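Local coordinates for uncharacterized protein (Saccharomonospora viridis, PDB 3RMQ) that is of unknown function but binds a zinc ion through a zinc-finger domain and probably uses that metal to hold its fold together, at residues D48-A51 / G52-F55; G71-M74 / R75-S78. The protein carries 1 engineered substitution. All coordinates share one frame; numbering follows the deposited sequence.

Interaction 1: D48-A51 / G52-F55; sequences DLTA and GLWF
Thr-50 and Leu-53 are joined by a backbone bond at the start of a single turn of 3-10 helix, in which two successive beta-turns overlap. Leu-53 N donates to Thr-50 O at 2.8 Å, and one residue further on Trp-54 N reaches Ala-51 O at 3.2 Å. Both steps run from a residue to the third one before it, the spacing that defines a 3-10 turn.

A third hydrogen bond brings in a side chain. The indole NE1 of Trp-54 donates to Asp-48 O at 2.9 Å, with an N-H...O angle of 153°. The donor stands well above the carbonyl plane of Asp-48, 61° out of it, while the oxygen lies at the edge of the indole, slightly tilted from its plane. The same oxygen also accepts from Gln-10 NE2, so two donors grip it. The carboxylate of Asp-48 is engaged elsewhere, with Gln-43 N and Gln-11 NE2, which ties the residue two places before the turn to strand 7-12 and to the loop at Gln-43. Trp-54 also leans on that strand, touching Trp-9, Gln-10 and Gln-11. The turn is thereby held against strand 7-12, within the zinc-finger region.

The remaining contacts are apolar. Thr-50 and Leu-53 meet at an angle at the surface, Thr-50 CG2 resting 3.6 Å from Leu-53 CG. With CG anti to its carbonyl carbon (chi1 -75°), the indole of Trp-54 folds back against the turn, one face of the ring against Ala-51. Ala-51 CB packs on Trp-54 CE2 at 3.8 Å, and Ala-51 CA sits almost squarely over the five-membered ring, 3.4 Å from its centroid, as a CH-pi contact.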
loop_
_atom_site.group_PDB
_atom_site.type_symbol
_atom_site.label_atom_id
_atom_site.label_comp_id
_atom_site.label_asym_id
_atom_site.label_seq_id
_atom_site.Cartn_x
_atom_site.Cartn_y
_atom_site.Cartn_z
ATOM N N ASP A 48 -10.444 -9.852 8.283
ATOM C CA ASP A 48 -10.427 -8.572 7.567
ATOM C C ASP A 48 -11.566 -7.629 7.962
ATOM O O ASP A 48 -11.456 -6.408 7.728
ATOM C CB ASP A 48 -10.496 -8.735 6.043
ATOM C CG ASP A 48 -9.379 -9.597 5.464
ATOM O OD1 ASP A 48 -8.298 -9.723 6.082
ATOM O OD2 ASP A 48 -9.616 -10.134 4.337
ATOM N N LEU A 49 -12.661 -8.147 8.525
ATOM C CA LEU A 49 -13.790 -7.231 8.844
ATOM C C LEU A 49 -13.862 -6.843 10.336
ATOM O O LEU A 49 -14.843 -6.265 10.789
ATOM C CB LEU A 49 -15.135 -7.817 8.391
ATOM C CG LEU A 49 -15.393 -7.900 6.865
ATOM C CD1 LEU A 49 -15.149 -6.600 6.142
ATOM C CD2 LEU A 49 -14.582 -8.947 6.225
ATOM N N THR A 50 -12.808 -7.131 11.096
ATOM C CA THR A 50 -12.716 -6.605 12.470
ATOM C C THR A 50 -11.385 -5.912 12.596
ATOM O O THR A 50 -10.378 -6.579 12.681
ATOM C CB THR A 50 -12.816 -7.747 13.480
ATOM O OG1 THR A 50 -14.077 -8.395 13.298
ATOM C CG2 THR A 50 -12.700 -7.224 14.925
ATOM N N ALA A 51 -11.367 -4.570 12.628
ATOM C CA ALA A 51 -10.086 -3.878 12.520
ATOM C C ALA A 51 -9.215 -4.153 13.757
ATOM O O ALA A 51 -7.983 -4.081 13.674
ATOM C CB ALA A 51 -10.294 -2.385 12.328
ATOM N N GLY A 52 -9.841 -4.518 14.885
ATOM C CA GLY A 52 -9.050 -4.924 16.047
ATOM C C GLY A 52 -8.293 -6.238 15.852
ATOM O O GLY A 52 -7.406 -6.593 16.624
ATOM N N LEU A 53 -8.655 -6.985 14.825
ATOM C CA LEU A 53 -7.973 -8.236 14.500
ATOM C C LEU A 53 -7.062 -8.091 13.269
ATOM O O LEU A 53 -6.662 -9.109 12.649
ATOM C CB LEU A 53 -9.001 -9.345 14.177
ATOM C CG LEU A 53 -10.096 -9.654 15.207
ATOM C CD1 LEU A 53 -10.936 -10.832 14.694
ATOM C CD2 LEU A 53 -9.478 -9.938 16.614
ATOM N N TRP A 54 -6.757 -6.862 12.844
ATOM C CA TRP A 54 -5.905 -6.710 11.680
ATOM C C TRP A 54 -4.444 -6.914 12.044
ATOM O O TRP A 54 -3.766 -5.961 12.487
ATOM C CB TRP A 54 -6.030 -5.312 11.110
ATOM C CG TRP A 54 -7.335 -5.092 10.358
ATOM C CD1 TRP A 54 -8.349 -5.998 10.091
ATOM C CD2 TRP A 54 -7.709 -3.866 9.745
ATOM N NE1 TRP A 54 -9.370 -5.349 9.384
ATOM C CE2 TRP A 54 -8.995 -4.045 9.172
ATOM C CE3 TRP A 54 -7.096 -2.608 9.675
ATOM C CZ2 TRP A 54 -9.668 -3.023 8.532
ATOM C CZ3 TRP A 54 -7.789 -1.555 9.009
ATOM C CH2 TRP A 54 -9.034 -1.781 8.452
ATOM N N PHE A 55 -3.950 -8.134 11.862
ATOM C CA PHE A 55 -2.561 -8.423 12.242
ATOM C C PHE A 55 -1.634 -8.524 11.025
ATOM O O PHE A 55 -0.433 -8.713 11.170
ATOM C CB PHE A 55 -2.481 -9.768 13.027
ATOM C CG PHE A 55 -3.276 -9.784 14.315
ATOM C CD1 PHE A 55 -3.725 -8.605 14.907
ATOM C CD2 PHE A 55 -3.608 -10.973 14.919
ATOM C CE1 PHE A 55 -4.495 -8.631 16.099
ATOM C CE2 PHE A 55 -4.344 -11.001 16.115
ATOM C CZ PHE A 55 -4.771 -9.823 16.708
#

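Interaction 2: G71-M74 / R75-S78. Engineered in segment 71-74: Met-74 (natural residue Val).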
loop_
_atom_site.group_PDB
_atom_site.type_symbol
_atom_site.label_atom_id
_atom_site.label_comp_id
_atom_site.label_asym_id
_atom_site.label_seq_id
_atom_site.Cartn_x
_atom_site.Cartn_y
_atom_site.Cartn_z
ATOM N N GLY A 71 1.541 14.300 -0.435
ATOM C CA GLY A 71 2.429 15.397 -0.798
ATOM C C GLY A 71 3.793 15.389 -0.119
ATOM O O GLY A 71 4.501 16.413 -0.156
ATOM N N TRP A 72 4.197 14.271 0.483
ATOM C CA TRP A 72 5.524 14.248 1.121
ATOM C C TRP A 72 6.651 14.408 0.124
ATOM O O TRP A 72 6.543 13.907 -1.001
ATOM C CB TRP A 72 5.786 12.938 1.831
ATOM C CG TRP A 72 4.983 12.755 3.010
ATOM C CD1 TRP A 72 3.851 13.431 3.354
ATOM C CD2 TRP A 72 5.222 11.809 4.036
ATOM N NE1 TRP A 72 3.370 12.958 4.546
ATOM C CE2 TRP A 72 4.199 11.964 4.991
ATOM C CE3 TRP A 72 6.202 10.829 4.237
ATOM C CZ2 TRP A 72 4.132 11.189 6.143
ATOM C CZ3 TRP A 72 6.129 10.051 5.371
ATOM C CH2 TRP A 72 5.093 10.240 6.317
ATOM N N PRO A 73 7.758 15.068 0.553
ATOM C CA PRO A 73 8.956 15.120 -0.276
ATOM C C PRO A 73 9.564 13.735 -0.369
ATOM O O PRO A 73 9.323 12.896 0.512
ATOM C CB PRO A 73 9.890 16.060 0.498
ATOM C CG PRO A 73 9.477 15.907 1.908
ATOM C CD PRO A 73 7.976 15.697 1.868
HETATM N N MSE A 74 10.329 13.494 -1.426
HETATM C CA MSE A 74 10.956 12.196 -1.634
HETATM C C MSE A 74 11.824 11.762 -0.464
HETATM O O MSE A 74 11.819 10.590 -0.103
HETATM C CB MSE A 74 11.779 12.193 -2.925
HETATM C CG MSE A 74 10.912 12.319 -4.181
HETATM SE SE MSE A 74 9.584 10.864 -4.428
HETATM C CE MSE A 74 10.418 10.055 -6.013
ATOM N N ARG A 75 12.538 12.670 0.170
ATOM C CA ARG A 75 13.422 12.211 1.240
ATOM C C ARG A 75 12.651 11.616 2.417
ATOM O O ARG A 75 13.098 10.638 2.990
ATOM C CB ARG A 75 14.377 13.300 1.726
ATOM C CG ARG A 75 13.800 14.688 1.705
ATOM C CD ARG A 75 14.334 15.431 0.498
ATOM N NE ARG A 75 13.278 15.912 -0.388
ATOM C CZ ARG A 75 13.150 15.578 -1.671
ATOM N NH1 ARG A 75 14.004 14.741 -2.248
ATOM N NH2 ARG A 75 12.158 16.088 -2.384
ATOM N N GLU A 76 11.493 12.174 2.773
ATOM C CA GLU A 76 10.703 11.604 3.869
ATOM C C GLU A 76 9.990 10.329 3.474
ATOM O O GLU A 76 9.726 9.479 4.312
ATOM C CB GLU A 76 9.638 12.580 4.330
ATOM C CG GLU A 76 10.185 13.874 4.825
ATOM C CD GLU A 76 9.084 14.757 5.330
ATOM O OE1 GLU A 76 7.901 14.501 4.989
ATOM O OE2 GLU A 76 9.397 15.704 6.074
ATOM N N ILE A 77 9.595 10.222 2.212
ATOM C CA ILE A 77 9.018 8.973 1.723
ATOM C C ILE A 77 10.119 7.883 1.801
ATOM O O ILE A 77 9.860 6.744 2.158
ATOM C CB ILE A 77 8.451 9.123 0.289
ATOM C CG1 ILE A 77 7.319 10.150 0.262
ATOM C CG2 ILE A 77 7.918 7.808 -0.206
ATOM C CD1 ILE A 77 6.772 10.431 -1.138
ATOM N N SER A 78 11.351 8.262 1.496
ATOM C CA SER A 78 12.427 7.302 1.490
ATOM C C SER A 78 12.628 6.721 2.885
ATOM O O SER A 78 12.748 5.501 3.025
ATOM C CB SER A 78 13.706 7.930 0.976
ATOM O OG SER A 78 14.683 6.932 0.883
#
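Pro-73 O receives two backbone donors as the chain enters the helix: a weak bond from Glu-76 N at 3.2 Å, and a straighter one from Ile-77 N, also 3.2 Å away and in the carbonyl plane of Pro-73. The next step, Ser-78 N to Met-74 O at 2.9 Å, continues the alpha-helical pattern.

Pro-73 occupies the N-cap position of helix 74-81, its carbonyl rather than a side chain taking the first N-H groups. Behind it, Gly-71 has turned the chain out of helix 60-69 through a Schellman motif, making 71-73 a tight helix-to-helix link.

On the solvent side, the extended Glu-76 side chain runs back past the proline ring, with OE1 3.3 Å from Pro-73 CD. That oxygen also lies over one face of the Trp-72 indole, towards its rim, and the carboxylate stands nearly perpendicular to the ring, at 86°. On the inner side, Trp-72 CB packs against Ile-77 CG1 at 3.5 Å, and Ile-77 also touches Ile-64, Lys-68 and Leu-108 of the flanking helices.

Bends at chi2 (-102°) and chi3 (122°) fold the Arg-75 guanidinium back, one face over Pro-73 C and Met-74 N, in packing contact: NE is 3.5 Å from Pro-73 CB. Met-74, engineered in place of the natural Val and present as selenomethionine, leads away from residues 75-78 at its end; SE touches Ile-77 CD1 loosely, at 4.3 Å.

Overall arrangement
From the N terminus, the chain first forms hairpin 7-12/15-20 and the short pair 32-33/39-40, then reaches interaction 1 in the loop leading to helix 60-69. There residues 48-55 fold back on themselves and anchor that loop to strand 7-12. The chain next passes Cys-59 and Cys-62, which share the zinc ion with His-17 and Cys-36, and runs through helix 60-69 into interaction 2. This second contact closes the corner between helices 60-69 and 74-81, against helix 102-109. The two contacts follow in series, neither nesting nor crossing. The centres of interaction 1 and interaction 2 are about 29 Å apart, on opposite sides of the chain's centre.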